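PDB 6HUZ: coenzyme F420-dependent N(5),N(10)-methenyltetrahydromethanopterin reductase-related protein from Desulfurobacterium thermolithotrophum DSM 11699, which binds the iron-guanylylpyridinol cofactor and, as a bacterial paralog of [Fe]-hydrogenase, uses tetrahydrofolate derivatives as substrates. Local coordinates for residues R2-Y14 and P28-A40. Numbering follows the deposited sequence.
Sequences RVTVYGFGSLNYY and PPYGGSAMAVEFA. With FE9 (iron-guanylyl pyridinol cofactor), chain B.
The F8 ring takes S33 CB over the centre of one face, 3.5 Å from its centroid, a CH-pi contact, while P29 CB comes obliquely to F8 CE2. Because F8 CG stands anti to the backbone N (chi1 -167°), the ring swings back toward the helix although its CB starts away from it. The Y14 ring meets Y30 CB and the cofactor phosphate oxygen O1P, both obliquely; Y14 CB packs 3.7 Å from Y30 CD2, and Y14 OH reaches the pyridinol C2 at 3.1 Å. Y6 has T4 CG2 over one face and the guanine N2A at its edge. The F39 ring carries M35 O over one face, V5 CG2 at its edge and V3 CG1 obliquely; the beta-branched valines suit a strand that must also give helix 32-41 an apolar surface.

Small residues let the backbones close in. S33 N donates to F8 O (2.8 Å, N-H...O angle 153°), tying the loop to the helix's first turn. G32 CA makes a CA-H...O contact (3.5 Å) with G7 O, a buried carbonyl otherwise without a partner; a CB on G32 would clash there. G9 and G31 approach closely, and side chains there would meet Y30 O or Y14. G7 and G9, whose backbone angles suit glycine, let the loop pass close to the cofactor: G9 N donates a hydrogen bond to the ribose O3' (2.8 Å) and S10 N one to O1P. S10 OG caps helix 11-17 by accepting from Y13 N.

Strand 2-6 and helix 32-40 run nearly antiparallel (166°), their axes coming within 8.5 Å, the opening beta-loop-alpha of a Rossmann-like domain, here with a long insertion before the helix. The strand lies between strands 45-49 and 84-87; A36 and F39 reach V46, and F8 continues onto helix 58-66.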
loop_
_atom_site.group_PDB
_atom_site.type_symbol
_atom_site.label_atom_id
_atom_site.label_comp_id
_atom_site.label_asym_id
_atom_site.label_seq_id
_atom_site.Cartn_x
_atom_site.Cartn_y
_atom_site.Cartn_z
ATOM N N ARG A 2 28.220 -25.443 -14.262
ATOM C CA ARG A 2 29.253 -24.585 -13.684
ATOM C C ARG A 2 28.564 -23.339 -13.090
ATOM O O ARG A 2 27.968 -22.556 -13.831
ATOM C CB ARG A 2 30.295 -24.175 -14.741
ATOM C CG ARG A 2 31.211 -25.333 -15.239
ATOM C CD ARG A 2 32.689 -25.100 -15.000
ATOM N NE ARG A 2 33.359 -26.341 -14.596
ATOM C CZ ARG A 2 34.134 -26.492 -13.522
ATOM N NH1 ARG A 2 34.685 -27.670 -13.254
ATOM N NH2 ARG A 2 34.361 -25.467 -12.705
ATOM N N VAL A 3 28.635 -23.169 -11.767
ATOM C CA VAL A 3 28.000 -22.026 -11.078
ATOM C C VAL A 3 29.065 -21.252 -10.305
ATOM O O VAL A 3 29.887 -21.865 -9.623
ATOM C CB VAL A 3 26.956 -22.530 -10.048
ATOM C CG1 VAL A 3 26.163 -21.381 -9.432
ATOM C CG2 VAL A 3 26.034 -23.575 -10.641
ATOM N N THR A 4 29.033 -19.932 -10.385
ATOM C CA THR A 4 29.936 -19.073 -9.635
ATOM C C THR A 4 29.059 -18.216 -8.729
ATOM O O THR A 4 28.136 -17.535 -9.199
ATOM C CB THR A 4 30.797 -18.160 -10.516
ATOM O OG1 THR A 4 31.639 -18.969 -11.336
ATOM C CG2 THR A 4 31.671 -17.211 -9.689
ATOM N N VAL A 5 29.344 -18.248 -7.431
ATOM C CA VAL A 5 28.636 -17.441 -6.443
ATOM C C VAL A 5 29.604 -16.336 -6.152
ATOM O O VAL A 5 30.778 -16.602 -5.881
ATOM C CB VAL A 5 28.281 -18.240 -5.173
ATOM C CG1 VAL A 5 27.766 -17.307 -4.074
ATOM C CG2 VAL A 5 27.243 -19.328 -5.501
ATOM N N TYR A 6 29.144 -15.108 -6.228
ATOM C CA TYR A 6 29.991 -13.952 -5.972
ATOM C C TYR A 6 29.637 -13.420 -4.606
ATOM O O TYR A 6 28.530 -12.963 -4.440
ATOM C CB TYR A 6 29.756 -12.896 -7.057
ATOM C CG TYR A 6 30.480 -13.240 -8.342
ATOM C CD1 TYR A 6 31.811 -12.899 -8.525
ATOM C CD2 TYR A 6 29.837 -13.924 -9.366
ATOM C CE1 TYR A 6 32.498 -13.260 -9.682
ATOM C CE2 TYR A 6 30.515 -14.287 -10.532
ATOM C CZ TYR A 6 31.835 -13.917 -10.701
ATOM O OH TYR A 6 32.509 -14.272 -11.852
ATOM N N GLY A 7 30.554 -13.506 -3.642
ATOM C CA GLY A 7 30.322 -13.030 -2.280
ATOM C C GLY A 7 30.205 -14.146 -1.260
ATOM O O GLY A 7 29.385 -15.039 -1.413
ATOM N N PHE A 8 31.038 -14.125 -0.212
ATOM C CA PHE A 8 30.993 -15.189 0.803
ATOM C C PHE A 8 29.783 -15.052 1.727
ATOM O O PHE A 8 29.186 -16.061 2.110
ATOM C CB PHE A 8 32.276 -15.158 1.664
ATOM C CG PHE A 8 32.487 -16.389 2.521
ATOM C CD1 PHE A 8 33.140 -17.509 2.013
ATOM C CD2 PHE A 8 32.030 -16.430 3.830
ATOM C CE1 PHE A 8 33.358 -18.637 2.808
ATOM C CE2 PHE A 8 32.232 -17.562 4.618
ATOM C CZ PHE A 8 32.905 -18.658 4.104
ATOM N N GLY A 9 29.492 -13.815 2.102
ATOM C CA GLY A 9 28.428 -13.430 3.024
ATOM C C GLY A 9 29.165 -12.841 4.216
ATOM O O GLY A 9 30.265 -13.301 4.518
ATOM N N SER A 10 28.622 -11.813 4.888
ATOM C CA SER A 10 29.327 -11.211 6.013
ATOM C C SER A 10 29.333 -12.034 7.305
ATOM O O SER A 10 28.333 -12.092 8.009
ATOM C CB SER A 10 28.811 -9.817 6.305
ATOM O OG SER A 10 29.216 -9.364 7.593
ATOM N N LEU A 11 30.464 -12.617 7.647
ATOM C CA LEU A 11 30.582 -13.407 8.875
ATOM C C LEU A 11 30.176 -12.590 10.133
ATOM O O LEU A 11 29.411 -13.073 10.974
ATOM C CB LEU A 11 32.011 -13.911 9.036
ATOM C CG LEU A 11 32.426 -15.024 8.073
ATOM C CD1 LEU A 11 33.948 -15.131 7.993
ATOM C CD2 LEU A 11 31.865 -16.364 8.510
ATOM N N ASN A 12 30.657 -11.358 10.254
ATOM C CA ASN A 12 30.310 -10.534 11.421
ATOM C C ASN A 12 28.847 -10.173 11.474
ATOM O O ASN A 12 28.269 -10.130 12.558
ATOM C CB ASN A 12 31.129 -9.246 11.450
ATOM C CG ASN A 12 32.554 -9.467 11.819
ATOM O OD1 ASN A 12 32.915 -10.517 12.355
ATOM N ND2 ASN A 12 33.398 -8.483 11.544
ATOM N N TYR A 13 28.236 -9.881 10.335
ATOM C CA TYR A 13 26.833 -9.488 10.413
ATOM C C TYR A 13 25.968 -10.641 10.896
ATOM O O TYR A 13 25.173 -10.440 11.811
ATOM C CB TYR A 13 26.299 -8.907 9.097
ATOM C CG TYR A 13 24.856 -8.479 9.266
ATOM C CD1 TYR A 13 24.541 -7.230 9.795
ATOM C CD2 TYR A 13 23.814 -9.366 9.028
ATOM C CE1 TYR A 13 23.224 -6.852 10.015
ATOM C CE2 TYR A 13 22.490 -9.001 9.246
ATOM C CZ TYR A 13 22.203 -7.743 9.755
ATOM O OH TYR A 13 20.915 -7.355 10.007
ATOM N N TYR A 14 26.153 -11.843 10.327
ATOM C CA TYR A 14 25.350 -13.003 10.698
ATOM C C TYR A 14 25.683 -13.623 12.048
ATOM O O TYR A 14 24.936 -14.484 12.493
ATOM C CB TYR A 14 25.414 -14.070 9.599
ATOM C CG TYR A 14 24.986 -13.558 8.243
ATOM C CD1 TYR A 14 23.724 -13.009 8.053
ATOM C CD2 TYR A 14 25.795 -13.731 7.128
ATOM C CE1 TYR A 14 23.310 -12.559 6.801
ATOM C CE2 TYR A 14 25.379 -13.322 5.865
ATOM C CZ TYR A 14 24.136 -12.733 5.707
ATOM O OH TYR A 14 23.725 -12.317 4.469
ATOM N N PRO A 28 27.148 -20.974 11.172
ATOM C CA PRO A 28 27.904 -20.339 10.091
ATOM C C PRO A 28 28.645 -21.429 9.324
ATOM O O PRO A 28 28.861 -22.530 9.852
ATOM C CB PRO A 28 28.831 -19.346 10.814
ATOM C CG PRO A 28 28.900 -19.821 12.197
ATOM C CD PRO A 28 27.600 -20.507 12.493
ATOM N N PRO A 29 29.012 -21.179 8.062
ATOM C CA PRO A 29 28.855 -19.933 7.302
ATOM C C PRO A 29 27.477 -19.772 6.663
ATOM O O PRO A 29 26.902 -20.725 6.148
ATOM C CB PRO A 29 29.965 -20.042 6.265
ATOM C CG PRO A 29 29.981 -21.519 5.940
ATOM C CD PRO A 29 29.736 -22.199 7.274
ATOM N N TYR A 30 26.967 -18.547 6.699
ATOM C CA TYR A 30 25.670 -18.189 6.147
ATOM C C TYR A 30 25.869 -17.360 4.886
ATOM O O TYR A 30 26.934 -16.771 4.699
ATOM C CB TYR A 30 24.915 -17.324 7.167
ATOM C CG TYR A 30 24.523 -18.055 8.434
ATOM C CD1 TYR A 30 23.498 -18.997 8.429
ATOM C CD2 TYR A 30 25.112 -17.741 9.653
ATOM C CE1 TYR A 30 23.086 -19.621 9.601
ATOM C CE2 TYR A 30 24.731 -18.382 10.828
ATOM C CZ TYR A 30 23.705 -19.313 10.802
ATOM O OH TYR A 30 23.311 -19.935 11.971
ATOM N N GLY A 31 24.840 -17.308 4.050
ATOM C CA GLY A 31 24.866 -16.517 2.825
ATOM C C GLY A 31 25.369 -17.236 1.593
ATOM O O GLY A 31 25.057 -18.403 1.392
ATOM N N GLY A 32 26.129 -16.530 0.768
ATOM C CA GLY A 32 26.670 -17.054 -0.481
ATOM C C GLY A 32 27.443 -18.336 -0.296
ATOM O O GLY A 32 27.338 -19.253 -1.110
ATOM N N SER A 33 28.246 -18.378 0.783
ATOM C CA SER A 33 29.047 -19.539 1.150
ATOM C C SER A 33 28.153 -20.767 1.322
ATOM O O SER A 33 28.487 -21.837 0.811
ATOM C CB SER A 33 29.753 -19.263 2.479
ATOM O OG SER A 33 28.794 -18.785 3.412
ATOM N N ALA A 34 27.040 -20.622 2.060
ATOM C CA ALA A 34 26.108 -21.739 2.305
ATOM C C ALA A 34 25.488 -22.221 0.983
ATOM O O ALA A 34 25.355 -23.426 0.778
ATOM C CB ALA A 34 24.984 -21.285 3.250
ATOM N N MET A 35 25.100 -21.266 0.114
ATOM C CA MET A 35 24.510 -21.530 -1.194
ATOM C C MET A 35 25.508 -22.354 -2.003
ATOM O O MET A 35 25.142 -23.359 -2.596
ATOM C CB MET A 35 24.219 -20.220 -1.935
ATOM C CG MET A 35 23.003 -19.481 -1.396
ATOM S SD MET A 35 22.724 -17.948 -2.271
ATOM C CE MET A 35 22.386 -18.529 -3.881
ATOM N N ALA A 36 26.742 -21.915 -2.050
ATOM C CA ALA A 36 27.839 -22.619 -2.771
ATOM C C ALA A 36 28.003 -24.048 -2.277
ATOM O O ALA A 36 28.071 -24.967 -3.073
ATOM C CB ALA A 36 29.149 -21.865 -2.583
ATOM N N VAL A 37 28.092 -24.236 -0.964
ATOM C CA VAL A 37 28.232 -25.561 -0.366
ATOM C C VAL A 37 27.071 -26.458 -0.808
ATOM O O VAL A 37 27.293 -27.617 -1.183
ATOM C CB VAL A 37 28.338 -25.452 1.177
ATOM C CG1 VAL A 37 27.979 -26.778 1.861
ATOM C CG2 VAL A 37 29.750 -25.004 1.586
ATOM N N GLU A 38 25.837 -25.938 -0.779
ATOM C CA GLU A 38 24.682 -26.732 -1.189
ATOM C C GLU A 38 24.741 -27.133 -2.655
ATOM O O GLU A 38 24.400 -28.264 -2.973
ATOM C CB GLU A 38 23.363 -25.959 -0.917
ATOM C CG GLU A 38 23.017 -25.959 0.560
ATOM C CD GLU A 38 21.940 -24.980 1.005
ATOM O OE1 GLU A 38 21.778 -24.841 2.239
ATOM O OE2 GLU A 38 21.269 -24.355 0.147
ATOM N N PHE A 39 25.138 -26.206 -3.549
ATOM C CA PHE A 39 25.205 -26.517 -4.987
ATOM C C PHE A 39 26.335 -27.552 -5.209
ATOM O O PHE A 39 26.196 -28.472 -6.022
ATOM C CB PHE A 39 25.450 -25.220 -5.817
ATOM C CG PHE A 39 24.396 -24.120 -5.741
ATOM C CD1 PHE A 39 23.046 -24.419 -5.803
ATOM C CD2 PHE A 39 24.766 -22.786 -5.632
ATOM C CE1 PHE A 39 22.082 -23.405 -5.737
ATOM C CE2 PHE A 39 23.802 -21.781 -5.567
ATOM C CZ PHE A 39 22.470 -22.098 -5.631
ATOM N N ALA A 40 27.441 -27.408 -4.466
ATOM C CA ALA A 40 28.575 -28.325 -4.556
ATOM C C ALA A 40 28.148 -29.713 -4.057
ATOM O O ALA A 40 28.499 -30.727 -4.674
ATOM C CB ALA A 40 29.743 -27.788 -3.735
HETATM O O2 FE9 B . 21.392 -9.918 4.353
HETATM FE FE FE9 B . 19.787 -11.369 1.963
HETATM C C1F FE9 B . 20.373 -12.870 2.833
HETATM O O1F FE9 B . 20.734 -13.801 3.367
HETATM C C2F FE9 B . 18.177 -12.208 1.688
HETATM O O2F FE9 B . 17.204 -12.749 1.497
HETATM C C8 FE9 B . 20.451 -11.877 0.250
HETATM O O18 FE9 B . 19.849 -12.631 -0.493
HETATM C C7 FE9 B . 21.781 -11.293 -0.197
HETATM C C6 FE9 B . 22.359 -10.619 1.014
HETATM N N1 FE9 B . 21.557 -10.563 2.166
HETATM C C5 FE9 B . 23.724 -10.069 0.979
HETATM C C5M FE9 B . 24.514 -10.124 -0.297
HETATM C C4 FE9 B . 24.251 -9.433 2.197
HETATM C C3 FE9 B . 23.393 -9.370 3.413
HETATM C C3M FE9 B . 23.871 -8.753 4.702
HETATM C C2 FE9 B . 22.012 -9.980 3.351
HETATM O O3P FE9 B . 25.483 -8.860 2.111
HETATM P P1 FE9 B . 26.828 -9.536 2.695
HETATM O O1P FE9 B . 26.477 -10.537 3.689
HETATM O O2P FE9 B . 27.636 -8.368 3.470
HETATM O "O5'" FE9 B . 27.591 -10.150 1.438
HETATM C "C5'" FE9 B . 28.235 -9.344 0.464
HETATM C "C4'" FE9 B . 29.528 -10.066 0.100
HETATM O "O4'" FE9 B . 30.145 -9.411 -1.001
HETATM C "C1'" FE9 B . 31.553 -9.528 -0.840
HETATM C "C2'" FE9 B . 31.757 -9.329 0.647
HETATM O "O2'" FE9 B . 33.012 -9.820 1.138
HETATM C "C3'" FE9 B . 30.555 -10.062 1.231
HETATM O "O3'" FE9 B . 30.854 -11.409 1.601
HETATM N N9A FE9 B . 32.236 -8.573 -1.732
HETATM C C4A FE9 B . 32.593 -8.909 -2.950
HETATM N N3A FE9 B . 32.538 -10.072 -3.640
HETATM C C2A FE9 B . 33.059 -10.115 -4.884
HETATM N N2A FE9 B . 32.947 -11.284 -5.553
HETATM N N1A FE9 B . 33.654 -9.066 -5.483
HETATM C C6A FE9 B . 33.816 -7.882 -4.867
HETATM O O6A FE9 B . 34.351 -6.918 -5.439
HETATM C C5A FE9 B . 33.254 -7.729 -3.523
HETATM N N7A FE9 B . 33.179 -6.754 -2.605
HETATM C C8A FE9 B . 32.555 -7.281 -1.520
HETATM O O HOH W 1 29.291 -15.682 6.040
HETATM O O HOH W 2 18.929 -10.001 3.526
#